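Local coordinates for putative alcohol dehydrogenase (PDB 4J6F), which is probably a medium-chain dehydrogenase/reductase that oxidises alcohols with a nicotinamide cofactor, at residues 210-215 / 221-226; 247-252 / 347-352; 37-42 / 46-51; 78-83 / 151-156; 64-69 / 134-139. All blocks are in the same frame, centred on the assembly; numbering follows the deposited sequence.

Overall arrangement
Along the chain, contact 3 closes first. Contacts 5 and 4 follow with alternating segments, then contacts 1 and 2. Contact 3, a beta hairpin, touches contact 4, 13 Å between centres. Contacts 4 and 5 also touch, with centres 17 Å apart; both reach the mixed sheet in which strands 133-140 and 152-153 are neighbours. Contact 1 and residues 247-252 belong to the parallel-sheet domain, whereas 347-352 is the loop leading into strand 352-357 of the mixed sheet. Contacts 1 and 2 touch through Gln225 and Arg349, centres 10 Å apart. Contact 1 lies across the chain's centre from contact 4, centres 23 Å apart. This matches the medium-chain dehydrogenase plan: a GroES-like domain beside a Rossmann-type one.

Contact 1. Residues 210-215 / 221-226; sequences VLVTGA and SAIIQL
Val212 of the strand meets Ile223 of the helix chiefly through one methyl on each side. Val212 CG2 lies 3.6 Å from Ile223 CG2, and Val212 CG1 is further from the same methyl, at 4.1 Å. The two side chains cross obliquely. Ile223 CG2 is held trans to its own backbone N, and this turns the methyl rather than the longer branch to the valine. A looser touch joins Val212 CG2 to Ile224 CG1 at 4.3 Å. The second apolar pair lies where the strand has given way to the turn: Ile224 CD1 comes to 3.7 Å from Ala215 CB. Ile224 starts off to one side of the strand and reaches the alanine only with its extended end. The first helical residue of the contact adds a polar approach. Ser221 OG is 3.1 Å from Ala215 O, but Gly217 O is also within reach of the same hydroxyl. Ala215 O and Ser221 N are close at 2.9 Å, yet the angle is too poor for a hydrogen bond.

Further out, backbone bonds place strand 209-212 between strands 233-238 and 277-280. Helix 189-201 packs on Ile223 through Met198, while Ile224 also touches Ala236 of strand 233-238. All five touching residues are buried. Strand 209-212, helix 218-229 and strand 233-238 form a beta-alpha-beta unit. A strand running through a glycine-containing turn into a helix that packs back on it is characteristic of the Rossmann fold, where this unit probably helps to bind the dinucleotide.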
# COMPACT_ATOMS: atom_id res chain seq x y z
N VAL A 210 -0.33 14.79 8.77
CA VAL A 210 -0.46 14.42 7.37
C VAL A 210 0.24 15.44 6.46
O VAL A 210 -0.01 16.65 6.57
CB VAL A 210 -1.94 14.19 6.97
CG1 VAL A 210 -2.82 15.38 7.33
CG2 VAL A 210 -2.05 13.86 5.49
N LEU A 211 1.14 14.96 5.61
CA LEU A 211 1.75 15.81 4.59
C LEU A 211 0.91 15.72 3.30
O LEU A 211 0.66 14.61 2.78
CB LEU A 211 3.20 15.40 4.32
CG LEU A 211 4.04 16.28 3.38
CD1 LEU A 211 4.28 17.65 3.99
CD2 LEU A 211 5.38 15.61 3.08
N VAL A 212 0.46 16.88 2.82
CA VAL A 212 -0.46 16.94 1.68
C VAL A 212 0.19 17.67 0.51
O VAL A 212 0.44 18.88 0.58
CB VAL A 212 -1.77 17.70 2.04
CG1 VAL A 212 -2.76 17.58 0.91
CG2 VAL A 212 -2.37 17.17 3.34
N THR A 213 0.45 16.94 -0.57
CA THR A 213 1.01 17.54 -1.77
C THR A 213 -0.12 17.99 -2.68
O THR A 213 -1.22 17.45 -2.62
CB THR A 213 1.85 16.54 -2.56
OG1 THR A 213 0.98 15.55 -3.10
CG2 THR A 213 2.90 15.89 -1.68
N GLY A 214 0.16 18.97 -3.54
CA GLY A 214 -0.88 19.59 -4.38
C GLY A 214 -1.94 20.26 -3.53
O GLY A 214 -3.12 20.23 -3.84
N ALA A 215 -1.49 20.88 -2.44
CA ALA A 215 -2.39 21.30 -1.38
C ALA A 215 -3.40 22.37 -1.79
O ALA A 215 -4.46 22.46 -1.18
CB ALA A 215 -1.58 21.76 -0.19
N SER A 221 -6.83 20.77 -0.89
CA SER A 221 -7.48 21.69 0.03
C SER A 221 -8.45 20.96 0.92
O SER A 221 -8.53 21.25 2.11
CB SER A 221 -8.22 22.77 -0.74
OG SER A 221 -7.29 23.59 -1.40
N ALA A 222 -9.19 20.02 0.35
CA ALA A 222 -10.22 19.33 1.08
C ALA A 222 -9.56 18.55 2.19
O ALA A 222 -9.99 18.59 3.34
CB ALA A 222 -11.01 18.42 0.17
N ILE A 223 -8.49 17.85 1.84
CA ILE A 223 -7.82 17.04 2.81
C ILE A 223 -7.32 17.87 3.98
O ILE A 223 -7.40 17.43 5.12
CB ILE A 223 -6.70 16.21 2.18
CG1 ILE A 223 -7.32 14.95 1.61
CG2 ILE A 223 -5.66 15.81 3.21
CD1 ILE A 223 -6.46 14.30 0.58
N ILE A 224 -6.83 19.07 3.69
CA ILE A 224 -6.41 19.99 4.75
C ILE A 224 -7.56 20.28 5.73
O ILE A 224 -7.40 20.19 6.95
CB ILE A 224 -5.80 21.28 4.18
CG1 ILE A 224 -4.53 20.93 3.41
CG2 ILE A 224 -5.52 22.31 5.28
CD1 ILE A 224 -3.92 22.08 2.64
N GLN A 225 -8.73 20.59 5.18
CA GLN A 225 -9.91 20.81 6.01
C GLN A 225 -10.35 19.53 6.71
O GLN A 225 -10.56 19.52 7.93
CB GLN A 225 -11.07 21.40 5.20
CG GLN A 225 -10.85 22.82 4.70
CD GLN A 225 -12.17 23.52 4.44
OE1 GLN A 225 -12.78 24.07 5.36
NE2 GLN A 225 -12.62 23.48 3.18
N LEU A 226 -10.47 18.44 5.95
CA LEU A 226 -10.92 17.20 6.55
C LEU A 226 -9.96 16.70 7.64
O LEU A 226 -10.39 16.17 8.65
CB LEU A 226 -11.17 16.14 5.50
CG LEU A 226 -12.24 16.47 4.45
CD1 LEU A 226 -12.11 15.49 3.31
CD2 LEU A 226 -13.64 16.42 5.01

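Contact 2. Residues 247-252 / 347-352; sequences LDIGAQ and KIRPLV
The guanidinium of Arg349 has Asp248 O at its edge, almost exactly in its plane. Ile249 CG2 approaches the same group obliquely, 4.0 Å from Arg349 NH2. The carboxylate of Asp248 is turned 63° from the guanidinium plane, so the two charged groups do not lie flat against each other.

The hydrogen bond runs from Arg349 NH2 to Asp248 O over 3.1 Å, with an N-H...O angle of 153°. The donor sits well above the carbonyl plane, not on a lone pair. Asp248 OD1 is further from Arg349 NH2, at 3.8 Å, a long salt bridge. Arg349 CG stands between the backbone N and the carbonyl carbon (chi1 63°). From there the chain runs extended to NE, and this carries the guanidinium across to the helix end.

Beside the polar pair lies an apolar one. Ile249 CG2 meets Leu351 CD2 at 3.7 Å and Leu351 CD1 at 4.2 Å, and the two side chains cross at about a right angle. Both also touch Ser221 of helix 218-229. Gln225 of that helix accepts a hydrogen bond from Arg349 N.

Helix 243-248 ends here in a Schellman motif at Gly250, with Gly250 N bonded to Leu247 O at 3.2 Å. A CB on Gly250 would press on the preceding carbonyl oxygen. Asp248 O belongs to this helix terminus, whose partial negative charge would probably suit an arginine. The contact therefore combines a charged hydrogen bond to a backbone oxygen, backed by a long salt bridge at the exposed rim, with a small buried apolar contact.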
# COMPACT_ATOMS: atom_id res chain seq x y z
N LEU A 247 -2.50 28.46 4.96
CA LEU A 247 -2.70 28.83 6.36
C LEU A 247 -4.17 29.20 6.64
O LEU A 247 -4.73 28.83 7.68
CB LEU A 247 -1.75 29.97 6.76
CG LEU A 247 -0.26 29.64 6.84
CD1 LEU A 247 0.57 30.87 7.15
CD2 LEU A 247 0.06 28.52 7.84
N ASP A 248 -4.78 29.89 5.69
CA ASP A 248 -6.16 30.34 5.87
C ASP A 248 -7.17 29.20 5.97
O ASP A 248 -8.19 29.34 6.62
CB ASP A 248 -6.56 31.28 4.74
CG ASP A 248 -7.48 32.39 5.20
OD1 ASP A 248 -8.10 32.25 6.28
OD2 ASP A 248 -7.58 33.41 4.50
N ILE A 249 -6.89 28.08 5.32
CA ILE A 249 -7.82 26.97 5.37
C ILE A 249 -7.48 25.92 6.43
O ILE A 249 -8.15 24.90 6.52
CB ILE A 249 -8.04 26.32 3.98
CG1 ILE A 249 -6.76 25.66 3.48
CG2 ILE A 249 -8.54 27.35 2.99
CD1 ILE A 249 -6.95 24.78 2.27
N GLY A 250 -6.44 26.19 7.24
CA GLY A 250 -6.15 25.39 8.44
C GLY A 250 -4.85 24.61 8.48
O GLY A 250 -4.64 23.82 9.40
N ALA A 251 -3.97 24.81 7.50
CA ALA A 251 -2.67 24.12 7.50
C ALA A 251 -1.86 24.57 8.70
O ALA A 251 -1.89 25.74 9.07
CB ALA A 251 -1.89 24.40 6.22
N GLN A 252 -1.13 23.64 9.30
CA GLN A 252 -0.29 23.94 10.44
C GLN A 252 0.93 24.74 10.00
O GLN A 252 1.25 25.76 10.57
CB GLN A 252 0.14 22.65 11.16
CG GLN A 252 1.06 22.84 12.36
CD GLN A 252 0.47 23.75 13.43
OE1 GLN A 252 -0.75 23.87 13.59
NE2 GLN A 252 1.36 24.40 14.17
N LYS A 347 -17.85 22.07 10.14
CA LYS A 347 -16.49 21.66 10.49
C LYS A 347 -15.57 21.86 9.29
O LYS A 347 -14.36 21.91 9.45
CB LYS A 347 -16.43 20.22 11.00
CG LYS A 347 -17.26 19.94 12.24
CD LYS A 347 -16.74 18.76 13.05
CE LYS A 347 -17.36 18.78 14.45
NZ LYS A 347 -16.79 17.77 15.40
N ILE A 348 -16.15 21.95 8.10
CA ILE A 348 -15.43 22.41 6.90
C ILE A 348 -16.19 23.58 6.27
O ILE A 348 -17.37 23.77 6.57
CB ILE A 348 -15.22 21.30 5.85
CG1 ILE A 348 -16.56 20.70 5.41
CG2 ILE A 348 -14.25 20.26 6.38
CD1 ILE A 348 -16.48 19.60 4.37
N ARG A 349 -15.53 24.35 5.40
CA ARG A 349 -16.17 25.50 4.76
C ARG A 349 -15.96 25.56 3.23
O ARG A 349 -14.96 25.04 2.71
CB ARG A 349 -15.76 26.81 5.45
CG ARG A 349 -14.27 27.15 5.39
CD ARG A 349 -13.98 28.49 6.06
NE ARG A 349 -12.57 28.88 5.96
CZ ARG A 349 -12.07 29.64 4.98
NH1 ARG A 349 -12.86 30.08 4.00
NH2 ARG A 349 -10.77 29.96 4.97
N PRO A 350 -16.90 26.18 2.49
CA PRO A 350 -16.75 26.18 1.03
C PRO A 350 -15.62 27.08 0.57
O PRO A 350 -15.41 28.15 1.14
CB PRO A 350 -18.10 26.73 0.55
CG PRO A 350 -18.51 27.65 1.66
CD PRO A 350 -18.04 27.00 2.93
N LEU A 351 -14.90 26.66 -0.45
CA LEU A 351 -13.82 27.46 -1.01
C LEU A 351 -14.14 27.84 -2.45
O LEU A 351 -13.85 27.10 -3.39
CB LEU A 351 -12.51 26.68 -0.92
CG LEU A 351 -12.18 26.16 0.48
CD1 LEU A 351 -11.03 25.18 0.46
CD2 LEU A 351 -11.90 27.34 1.41
N VAL A 352 -14.75 29.00 -2.64
CA VAL A 352 -15.12 29.37 -4.00
C VAL A 352 -13.98 30.15 -4.66
O VAL A 352 -13.71 31.29 -4.28
CB VAL A 352 -16.45 30.13 -4.06
CG1 VAL A 352 -16.76 30.52 -5.50
CG2 VAL A 352 -17.56 29.26 -3.52

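Contact 3. Residues 37-42 / 46-51; sequences VLLTGH and EKLVYS
Leu38 and Val49 form the hydrogen-bonded pair of an antiparallel beta hairpin made by strands 33-39 and 48-51. Leu38 N gives a nearly straight bond to Val49 O, 2.8 Å long at 175°, and Val49 N returns one to Leu38 O. Val37 with Tyr50 and Leu39 with Leu48 are the flanking non-hydrogen-bonded pairs. On the face they share, Val37 CG2 touches the Tyr50 ring at its edge, 3.8 Å from CD1. Leu39 CD1 meets Leu48 CD2 at 4.0 Å. Phe361 of helix 361-370 packs on Val37 and Leu48. On the other face, Leu38 CD1 lies 3.4 Å from Ser51 OG, and Thr40 CG2 rests on Val49 CG2.

Beyond the strands, Lys47 O accepts twice. Thr40 N and Thr40 OG1 are each 3.0 Å from it. With OG1 set between the backbone N and the carbonyl carbon (chi1 65°), the hydroxyl reaches the same oxygen that Thr40 N already binds. The Lys47 chain, bent at chi2 (-64°), runs beside the loop carbonyls, with CB 3.4 Å from Gly41 O and CE 3.4 Å from His42 O. With an alanine here, the Gly41 and His42 carbonyls would probably lose the aliphatic chain that covers them, leaving that side of the turn more open to solvent. The doubly gripped carbonyl of Lys47 thus fixes the turn end of the hairpin, while the apolar face ties it to helix 361-370.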
# COMPACT_ATOMS: atom_id res chain seq x y z
N VAL A 37 -23.51 21.67 -22.10
CA VAL A 37 -22.20 21.49 -22.70
C VAL A 37 -22.00 20.00 -22.87
O VAL A 37 -22.03 19.25 -21.90
CB VAL A 37 -21.09 22.13 -21.85
CG1 VAL A 37 -19.72 21.67 -22.34
CG2 VAL A 37 -21.21 23.65 -21.89
N LEU A 38 -21.82 19.60 -24.13
CA LEU A 38 -21.72 18.20 -24.52
C LEU A 38 -20.28 17.79 -24.79
O LEU A 38 -19.56 18.47 -25.53
CB LEU A 38 -22.54 17.93 -25.78
CG LEU A 38 -24.07 18.10 -25.75
CD1 LEU A 38 -24.65 17.81 -27.13
CD2 LEU A 38 -24.71 17.20 -24.70
N LEU A 39 -19.87 16.66 -24.20
CA LEU A 39 -18.63 16.00 -24.56
C LEU A 39 -18.92 15.01 -25.69
O LEU A 39 -19.74 14.11 -25.53
CB LEU A 39 -18.05 15.28 -23.36
CG LEU A 39 -16.81 14.43 -23.62
CD1 LEU A 39 -15.63 15.34 -23.89
CD2 LEU A 39 -16.52 13.53 -22.42
N THR A 40 -18.24 15.17 -26.82
CA THR A 40 -18.59 14.48 -28.07
C THR A 40 -17.59 13.41 -28.51
O THR A 40 -17.81 12.73 -29.51
CB THR A 40 -18.76 15.50 -29.22
OG1 THR A 40 -17.50 16.12 -29.50
CG2 THR A 40 -19.76 16.57 -28.85
N GLY A 41 -16.51 13.26 -27.75
CA GLY A 41 -15.49 12.25 -28.03
C GLY A 41 -14.27 12.71 -27.26
O GLY A 41 -14.29 13.80 -26.68
N HIS A 42 -13.22 11.89 -27.24
CA HIS A 42 -11.96 12.27 -26.58
C HIS A 42 -11.15 13.28 -27.41
O HIS A 42 -11.26 13.31 -28.64
CB HIS A 42 -11.11 11.06 -26.22
CG HIS A 42 -11.76 10.12 -25.25
ND1 HIS A 42 -11.92 10.44 -23.91
CD2 HIS A 42 -12.27 8.88 -25.41
CE1 HIS A 42 -12.51 9.43 -23.30
NE2 HIS A 42 -12.74 8.47 -24.18
N GLU A 46 -12.15 21.51 -28.11
CA GLU A 46 -13.08 21.55 -29.24
C GLU A 46 -14.08 20.39 -29.24
O GLU A 46 -15.12 20.46 -29.90
CB GLU A 46 -12.34 21.69 -30.59
CG GLU A 46 -11.74 20.41 -31.16
CD GLU A 46 -10.41 19.99 -30.54
OE1 GLU A 46 -9.98 18.85 -30.84
OE2 GLU A 46 -9.78 20.78 -29.78
N LYS A 47 -13.77 19.34 -28.47
CA LYS A 47 -14.71 18.24 -28.21
C LYS A 47 -15.86 18.61 -27.25
O LYS A 47 -16.82 17.85 -27.10
CB LYS A 47 -13.98 16.98 -27.71
CG LYS A 47 -12.92 16.40 -28.65
CD LYS A 47 -13.51 15.89 -29.97
CE LYS A 47 -12.41 15.53 -30.96
NZ LYS A 47 -12.87 14.66 -32.08
N LEU A 48 -15.77 19.77 -26.60
CA LEU A 48 -16.87 20.25 -25.76
C LEU A 48 -17.74 21.25 -26.52
O LEU A 48 -17.32 22.38 -26.72
CB LEU A 48 -16.37 20.90 -24.47
CG LEU A 48 -15.52 20.08 -23.50
CD1 LEU A 48 -14.76 21.03 -22.58
CD2 LEU A 48 -16.33 19.06 -22.70
N VAL A 49 -18.94 20.83 -26.92
CA VAL A 49 -19.85 21.69 -27.68
C VAL A 49 -21.00 22.23 -26.83
O VAL A 49 -21.74 21.45 -26.21
CB VAL A 49 -20.42 20.96 -28.92
CG1 VAL A 49 -21.24 21.91 -29.77
CG2 VAL A 49 -19.29 20.36 -29.74
N TYR A 50 -21.14 23.55 -26.80
CA TYR A 50 -22.25 24.22 -26.14
C TYR A 50 -23.47 24.08 -27.02
O TYR A 50 -23.49 24.61 -28.13
CB TYR A 50 -21.91 25.69 -25.96
CG TYR A 50 -22.92 26.51 -25.18
CD1 TYR A 50 -23.11 26.30 -23.82
CD2 TYR A 50 -23.64 27.53 -25.80
CE1 TYR A 50 -24.02 27.05 -23.09
CE2 TYR A 50 -24.56 28.29 -25.09
CZ TYR A 50 -24.75 28.06 -23.73
OH TYR A 50 -25.66 28.82 -23.02
N SER A 51 -24.49 23.36 -26.55
CA SER A 51 -25.69 23.12 -27.38
C SER A 51 -26.94 23.73 -26.81
O SER A 51 -27.10 23.82 -25.59
CB SER A 51 -25.91 21.64 -27.62
OG SER A 51 -24.70 21.04 -28.03

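Contact 4. Residues 78-83 / 151-156; sequences VWVREG and IDYMGH
Val80 CG2 is the one atom of the helix that reaches across, and it makes the close part of the contact. It lies 3.4 Å from Tyr153 OH and 4.1 Å from His156 CD2, approaching the imidazole obliquely. No hydrogen bond links the segments. The hydroxyl has its polar partner elsewhere, in Thr76 OG1.

Packing within residues 151-156 supports this. His156 CB sits 3.4 Å above one face of the Tyr153 ring, toward its rim. Asp152 OD1 accepts from His156 ND1 on its syn lone pair, 2.9 Å away, and from Tyr153 N at 2.8 Å, on the anti side. The two donors hold the Asp152 carboxylate, and the bond from His156 ND1 restrains the imidazole. CG trans to the backbone N (chi1 179°) carries the ring toward Val80. Trp97 meets both rings. The contact brings helix 75-82 against strand 152-153 and the turn that follows it, all in the GroES-like domain. A glycerol, probably from the crystallisation liquor, lies about 3 Å from Tyr153. Replacing His156 by an alanine would probably cost Asp152 OD1 its imidazole donor and open a gap beside Val80 CG2.

Glu82 is the looser part. It is partly exposed, with a long ion pair from its OE2 to Arg81 NH2 (3.7 Å). Arg81 itself is buried, its NE bonded to Gly43 O.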
# COMPACT_ATOMS: atom_id res chain seq x y z
N VAL A 78 -11.55 16.75 -16.96
CA VAL A 78 -10.48 16.95 -17.91
C VAL A 78 -9.93 15.61 -18.35
O VAL A 78 -9.89 15.31 -19.55
CB VAL A 78 -9.35 17.82 -17.29
CG1 VAL A 78 -8.13 17.88 -18.19
CG2 VAL A 78 -9.84 19.22 -17.03
N TRP A 79 -9.54 14.78 -17.40
CA TRP A 79 -8.97 13.48 -17.74
C TRP A 79 -9.91 12.57 -18.51
O TRP A 79 -9.46 11.87 -19.42
CB TRP A 79 -8.39 12.78 -16.51
CG TRP A 79 -7.15 13.47 -15.99
CD1 TRP A 79 -6.15 14.09 -16.74
CD2 TRP A 79 -6.76 13.60 -14.64
NE1 TRP A 79 -5.18 14.60 -15.91
CE2 TRP A 79 -5.53 14.31 -14.61
CE3 TRP A 79 -7.32 13.19 -13.43
CZ2 TRP A 79 -4.86 14.60 -13.43
CZ3 TRP A 79 -6.66 13.48 -12.24
CH2 TRP A 79 -5.43 14.18 -12.25
N VAL A 80 -11.20 12.58 -18.20
CA VAL A 80 -12.15 11.80 -18.98
C VAL A 80 -12.17 12.30 -20.42
O VAL A 80 -12.15 11.52 -21.36
CB VAL A 80 -13.56 11.79 -18.37
CG1 VAL A 80 -14.60 11.30 -19.36
CG2 VAL A 80 -13.59 10.94 -17.11
N ARG A 81 -12.18 13.62 -20.60
CA ARG A 81 -12.24 14.20 -21.94
C ARG A 81 -10.99 13.84 -22.71
O ARG A 81 -11.08 13.43 -23.86
CB ARG A 81 -12.39 15.71 -21.85
CG ARG A 81 -12.63 16.42 -23.17
CD ARG A 81 -12.35 17.91 -23.00
NE ARG A 81 -10.91 18.12 -23.04
CZ ARG A 81 -10.24 18.97 -22.26
NH1 ARG A 81 -10.86 19.71 -21.37
NH2 ARG A 81 -8.92 19.07 -22.39
N GLU A 82 -9.82 13.99 -22.09
CA GLU A 82 -8.55 13.62 -22.74
C GLU A 82 -8.38 12.11 -22.93
O GLU A 82 -7.62 11.70 -23.80
CB GLU A 82 -7.36 14.19 -21.97
CG GLU A 82 -7.46 15.69 -21.77
CD GLU A 82 -6.26 16.29 -21.07
OE1 GLU A 82 -5.85 15.75 -20.03
OE2 GLU A 82 -5.74 17.32 -21.57
N GLY A 83 -9.08 11.30 -22.13
CA GLY A 83 -8.89 9.85 -22.13
C GLY A 83 -7.55 9.52 -21.48
O GLY A 83 -6.86 8.57 -21.85
N ILE A 151 -18.04 0.91 -8.58
CA ILE A 151 -18.51 2.29 -8.62
C ILE A 151 -18.43 2.91 -10.01
O ILE A 151 -17.60 2.51 -10.84
CB ILE A 151 -17.75 3.20 -7.66
CG1 ILE A 151 -16.24 3.05 -7.88
CG2 ILE A 151 -18.16 2.93 -6.23
CD1 ILE A 151 -15.42 4.10 -7.18
N ASP A 152 -19.31 3.89 -10.24
CA ASP A 152 -19.30 4.75 -11.40
C ASP A 152 -19.71 6.13 -10.87
O ASP A 152 -19.89 6.30 -9.64
CB ASP A 152 -20.31 4.22 -12.41
CG ASP A 152 -19.99 4.63 -13.84
OD1 ASP A 152 -19.24 5.62 -14.05
OD2 ASP A 152 -20.52 3.96 -14.76
N TYR A 153 -19.85 7.13 -11.74
CA TYR A 153 -20.38 8.43 -11.30
C TYR A 153 -21.14 9.21 -12.35
O TYR A 153 -20.93 9.03 -13.55
CB TYR A 153 -19.29 9.33 -10.71
CG TYR A 153 -18.29 9.89 -11.69
CD1 TYR A 153 -18.57 11.04 -12.42
CD2 TYR A 153 -17.04 9.30 -11.87
CE1 TYR A 153 -17.64 11.57 -13.32
CE2 TYR A 153 -16.11 9.82 -12.76
CZ TYR A 153 -16.41 10.95 -13.48
OH TYR A 153 -15.48 11.48 -14.35
N MSE A 154 -22.01 10.08 -11.87
CA MSE A 154 -22.78 10.99 -12.72
C MSE A 154 -21.85 11.99 -13.33
O MSE A 154 -21.09 12.66 -12.64
CB MSE A 154 -23.83 11.66 -11.86
CG MSE A 154 -24.35 10.56 -10.95
SE MSE A 154 -26.27 10.73 -10.65
CE MSE A 154 -26.30 10.00 -8.83
N GLY A 155 -21.94 12.12 -14.65
CA GLY A 155 -20.99 12.88 -15.43
C GLY A 155 -20.05 11.94 -16.17
O GLY A 155 -19.32 12.36 -17.07
N HIS A 156 -20.04 10.66 -15.79
CA HIS A 156 -19.34 9.64 -16.55
C HIS A 156 -20.24 8.53 -17.08
O HIS A 156 -20.35 8.34 -18.28
CB HIS A 156 -18.18 9.05 -15.76
CG HIS A 156 -17.44 7.97 -16.49
ND1 HIS A 156 -17.76 6.64 -16.38
CD2 HIS A 156 -16.42 8.04 -17.37
CE1 HIS A 156 -16.96 5.93 -17.15
NE2 HIS A 156 -16.14 6.75 -17.76

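Contact 5. Residues 64-69 / 134-139; sequences VLIKVT and VMVDFS
Ile66 and Val134 face each other with CA atoms 8.2 Å apart, and no backbone hydrogen bond joins the two strands. Strands 63-72 and 133-140 each pair instead with strand 113-121 in the same curled mixed sheet. What crosses is one isoleucine between two valines. Ile66 CG2 touches Val134 CG2 at 3.6 Å, and Ile66 CD1 touches Val136 CG2 at 3.7 Å. The two branches thus serve different neighbours. Ile66 CG1 stands between N and the carbonyl carbon (chi1 61°), with CG2 trans to that carbon, and this spreads the branches over both valines. Met166 and Leu168 of strand 165-169 also pack on Ile66, and Leu168 reaches Val136 too.

Where strand 133-140 is interrupted, Asp137 makes an Asx turn. Its OD1 accepts from Ser139 N, which comes from above the carboxylate plane, and from Ser139 OG on the syn lone pair, each 2.9 Å away. Asp137 OD2 is bonded to Tyr141 OH and to a glycerol, probably from the crystallisation liquor.

All three touching residues are buried and bring only methyl groups to the interface. Apolar packing therefore joins the segments inside the GroES-like domain. No polar bond crosses between them; their backbones are bonded to other strands, and Asp137 serves its own turn.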
# COMPACT_ATOMS: atom_id res chain seq x y z
N VAL A 64 -35.61 11.88 -9.41
CA VAL A 64 -36.08 13.26 -9.48
C VAL A 64 -35.47 13.97 -10.70
O VAL A 64 -34.50 13.46 -11.30
CB VAL A 64 -35.72 14.08 -8.22
CG1 VAL A 64 -36.59 13.68 -7.05
CG2 VAL A 64 -34.25 13.94 -7.88
N LEU A 65 -36.04 15.12 -11.04
CA LEU A 65 -35.43 16.03 -12.02
C LEU A 65 -35.13 17.36 -11.38
O LEU A 65 -36.03 18.00 -10.84
CB LEU A 65 -36.37 16.24 -13.20
CG LEU A 65 -35.90 17.21 -14.27
CD1 LEU A 65 -34.95 16.49 -15.22
CD2 LEU A 65 -37.10 17.77 -15.03
N ILE A 66 -33.87 17.79 -11.41
CA ILE A 66 -33.52 19.08 -10.78
C ILE A 66 -33.20 20.16 -11.80
O ILE A 66 -32.73 19.86 -12.90
CB ILE A 66 -32.35 18.98 -9.78
CG1 ILE A 66 -31.08 18.50 -10.47
CG2 ILE A 66 -32.72 18.09 -8.61
CD1 ILE A 66 -29.87 18.50 -9.55
N LYS A 67 -33.47 21.40 -11.43
CA LYS A 67 -33.01 22.53 -12.21
C LYS A 67 -31.65 22.95 -11.65
O LYS A 67 -31.56 23.47 -10.52
CB LYS A 67 -34.03 23.67 -12.16
CG LYS A 67 -33.47 24.97 -12.69
CD LYS A 67 -34.48 25.81 -13.45
CE LYS A 67 -33.74 26.85 -14.27
NZ LYS A 67 -34.56 28.09 -14.33
N VAL A 68 -30.59 22.72 -12.42
CA VAL A 68 -29.22 22.95 -11.94
C VAL A 68 -28.96 24.42 -11.70
O VAL A 68 -29.24 25.25 -12.54
CB VAL A 68 -28.15 22.45 -12.93
CG1 VAL A 68 -26.80 22.37 -12.23
CG2 VAL A 68 -28.53 21.10 -13.51
N THR A 69 -28.42 24.74 -10.53
CA THR A 69 -28.15 26.13 -10.22
C THR A 69 -26.66 26.39 -10.16
O THR A 69 -26.23 27.52 -10.41
CB THR A 69 -28.84 26.56 -8.93
OG1 THR A 69 -28.56 25.59 -7.91
CG2 THR A 69 -30.36 26.65 -9.15
N VAL A 134 -31.29 20.70 -3.38
CA VAL A 134 -30.49 19.50 -3.17
C VAL A 134 -29.05 19.58 -3.65
O VAL A 134 -28.73 20.21 -4.67
CB VAL A 134 -31.15 18.24 -3.77
CG1 VAL A 134 -32.48 17.96 -3.08
CG2 VAL A 134 -31.31 18.36 -5.28
N MSE A 135 -28.18 18.94 -2.88
CA MSE A 135 -26.83 18.65 -3.28
C MSE A 135 -26.82 17.23 -3.77
O MSE A 135 -27.21 16.33 -3.03
CB MSE A 135 -25.97 18.76 -2.04
CG MSE A 135 -24.50 18.72 -2.39
SE MSE A 135 -23.53 18.48 -0.70
CE MSE A 135 -22.33 17.03 -1.27
N VAL A 136 -26.39 17.04 -5.01
CA VAL A 136 -26.31 15.71 -5.62
C VAL A 136 -25.11 14.92 -5.11
O VAL A 136 -23.98 15.42 -5.11
CB VAL A 136 -26.19 15.84 -7.15
CG1 VAL A 136 -25.85 14.50 -7.78
CG2 VAL A 136 -27.47 16.39 -7.74
N ASP A 137 -25.35 13.68 -4.70
CA ASP A 137 -24.25 12.74 -4.50
C ASP A 137 -23.96 12.12 -5.86
O ASP A 137 -24.78 11.38 -6.40
CB ASP A 137 -24.64 11.65 -3.49
CG ASP A 137 -23.62 10.53 -3.41
OD1 ASP A 137 -22.59 10.56 -4.13
OD2 ASP A 137 -23.85 9.59 -2.62
N PHE A 138 -22.80 12.42 -6.42
CA PHE A 138 -22.49 12.00 -7.78
C PHE A 138 -22.29 10.48 -7.95
O PHE A 138 -22.22 9.99 -9.08
CB PHE A 138 -21.30 12.82 -8.36
CG PHE A 138 -19.94 12.37 -7.88
CD1 PHE A 138 -19.66 12.19 -6.52
CD2 PHE A 138 -18.92 12.13 -8.79
CE1 PHE A 138 -18.40 11.79 -6.09
CE2 PHE A 138 -17.65 11.72 -8.37
CZ PHE A 138 -17.38 11.56 -7.01
N SER A 139 -22.21 9.74 -6.84
CA SER A 139 -21.84 8.32 -6.87
C SER A 139 -22.89 7.41 -7.48
O SER A 139 -24.07 7.54 -7.17
CB SER A 139 -21.56 7.80 -5.48
OG SER A 139 -20.60 8.60 -4.84